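Local coordinates for response regulator receiver (Brucella melitensis biovar Abortus, PDB 4G97), which probably acts as a PhyR response regulator, joining a sigma factor-like domain to a phosphorylatable receiver domain in two-component signalling, at residues 23-28 and 230-235. Numbering follows the deposited sequence.
Sequences GSQSSG and RPEPTF
The flat amide of Q25 meets the backbone of R230-E232, and at the far end G23 CA lies obliquely to the F235 ring, 4.3 Å from CZ. One face of that ring carries T234 CG2, 3.6 Å above its centre. The contact joins the sigma-like and receiver parts of PhyR: the N-terminal turn of helix 25-41 meets the loop leading into strand 236-238 of the CheY-like parallel sheet. CG of Q25 is anti to the backbone N (chi1 -167°), and a bend at chi2 brings the amide to the loop. There it bonds with both ends. NE2 donates to R230 O at 2.8 Å; this oxygen lies a little out of the amide plane. OE1 accepts from E232 N, also at 2.8 Å; E232 N comes in over the carbonyl plane of the amide rather than along a lone pair. The two bonds together should fix the flip of the amide. D29 OD2 is a further acceptor for NE2. The E232 carboxylate, its plane 49° from the amide, forms a salt bridge with R19 of helix 11-22, which also donates to P233 O. S24 caps the helix, OG accepting from S27 N. Beside this cap, T234 CG2 packs 3.5 Å from G23 O.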
loop_
_atom_site.group_PDB
_atom_site.type_symbol
_atom_site.label_atom_id
_atom_site.label_comp_id
_atom_site.label_asym_id
_atom_site.label_seq_id
_atom_site.Cartn_x
_atom_site.Cartn_y
_atom_site.Cartn_z
ATOM N N GLY A 23 3.391 -3.225 6.796
ATOM C CA GLY A 23 2.058 -3.734 7.071
ATOM C C GLY A 23 1.244 -3.012 8.126
ATOM O O GLY A 23 0.147 -3.472 8.453
ATOM N N SER A 24 1.720 -1.863 8.646
ATOM C CA SER A 24 0.922 -1.070 9.597
ATOM C C SER A 24 1.163 0.412 9.434
ATOM O O SER A 24 2.249 0.819 9.038
ATOM C CB SER A 24 1.198 -1.479 11.045
ATOM O OG SER A 24 2.592 -1.468 11.306
ATOM N N GLN A 25 0.170 1.231 9.792
ATOM C CA GLN A 25 0.357 2.669 9.763
ATOM C C GLN A 25 1.392 3.077 10.808
ATOM O O GLN A 25 2.267 3.883 10.504
ATOM C CB GLN A 25 -0.955 3.421 9.980
ATOM C CG GLN A 25 -0.788 4.893 9.621
ATOM C CD GLN A 25 -1.545 5.832 10.509
ATOM O OE1 GLN A 25 -2.523 5.455 11.129
ATOM N NE2 GLN A 25 -1.200 7.119 10.474
ATOM N N SER A 26 1.327 2.476 12.019
ATOM C CA SER A 26 2.242 2.794 13.120
ATOM C C SER A 26 3.703 2.485 12.815
ATOM O O SER A 26 4.545 3.344 13.045
ATOM C CB SER A 26 1.782 2.155 14.431
ATOM O OG SER A 26 2.219 0.812 14.555
ATOM N N SER A 27 4.017 1.300 12.287
ATOM C CA SER A 27 5.416 0.996 11.938
ATOM C C SER A 27 5.848 1.794 10.702
ATOM O O SER A 27 6.986 2.247 10.655
ATOM C CB SER A 27 5.620 -0.493 11.674
ATOM O OG SER A 27 5.785 -1.241 12.867
ATOM N N GLY A 28 4.943 1.939 9.717
ATOM C CA GLY A 28 5.233 2.658 8.478
ATOM C C GLY A 28 5.662 4.090 8.735
ATOM O O GLY A 28 6.732 4.522 8.296
ATOM N N ARG A 230 -2.261 11.410 12.196
ATOM C CA ARG A 230 -3.492 10.876 12.780
ATOM C C ARG A 230 -3.770 9.504 12.196
ATOM O O ARG A 230 -3.011 9.105 11.294
ATOM C CB ARG A 230 -4.683 11.839 12.576
ATOM C CG ARG A 230 -5.091 12.058 11.129
ATOM C CD ARG A 230 -5.966 13.279 11.023
ATOM N NE ARG A 230 -5.695 13.937 9.758
ATOM C CZ ARG A 230 -4.800 14.898 9.587
ATOM N NH1 ARG A 230 -4.137 15.389 10.624
ATOM N NH2 ARG A 230 -4.588 15.404 8.381
ATOM N N PRO A 231 -4.801 8.746 12.701
ATOM C CA PRO A 231 -5.072 7.407 12.136
ATOM C C PRO A 231 -5.366 7.477 10.640
ATOM O O PRO A 231 -6.191 8.269 10.209
ATOM C CB PRO A 231 -6.285 6.905 12.944
ATOM C CG PRO A 231 -6.204 7.661 14.241
ATOM C CD PRO A 231 -5.726 9.035 13.823
ATOM N N GLU A 232 -4.648 6.679 9.850
ATOM C CA GLU A 232 -4.791 6.684 8.388
ATOM C C GLU A 232 -4.652 5.268 7.801
ATOM O O GLU A 232 -4.061 4.406 8.455
ATOM C CB GLU A 232 -3.705 7.582 7.762
ATOM C CG GLU A 232 -3.921 9.076 7.907
ATOM C CD GLU A 232 -2.688 9.943 7.706
ATOM O OE1 GLU A 232 -1.553 9.461 7.921
ATOM O OE2 GLU A 232 -2.869 11.132 7.369
ATOM N N PRO A 233 -5.086 5.037 6.538
ATOM C CA PRO A 233 -4.928 3.693 5.937
ATOM C C PRO A 233 -3.506 3.175 5.844
ATOM O O PRO A 233 -2.566 3.948 5.620
ATOM C CB PRO A 233 -5.463 3.874 4.510
ATOM C CG PRO A 233 -6.393 5.049 4.585
ATOM C CD PRO A 233 -5.805 5.958 5.623
ATOM N N THR A 234 -3.356 1.853 5.962
ATOM C CA THR A 234 -2.071 1.177 5.791
ATOM C C THR A 234 -1.821 1.022 4.277
ATOM O O THR A 234 -0.697 1.173 3.818
ATOM C CB THR A 234 -2.118 -0.205 6.484
ATOM O OG1 THR A 234 -2.230 0.014 7.876
ATOM C CG2 THR A 234 -0.891 -1.066 6.203
ATOM N N PHE A 235 -2.862 0.659 3.529
ATOM C CA PHE A 235 -2.756 0.370 2.094
ATOM C C PHE A 235 -3.610 1.339 1.324
ATOM O O PHE A 235 -4.786 1.490 1.619
ATOM C CB PHE A 235 -3.137 -1.092 1.807
ATOM C CG PHE A 235 -2.330 -2.108 2.573
ATOM C CD1 PHE A 235 -0.977 -2.310 2.287
ATOM C CD2 PHE A 235 -2.935 -2.926 3.523
ATOM C CE1 PHE A 235 -0.229 -3.245 2.998
ATOM C CE2 PHE A 235 -2.186 -3.881 4.227
ATOM C CZ PHE A 235 -0.840 -4.041 3.955
#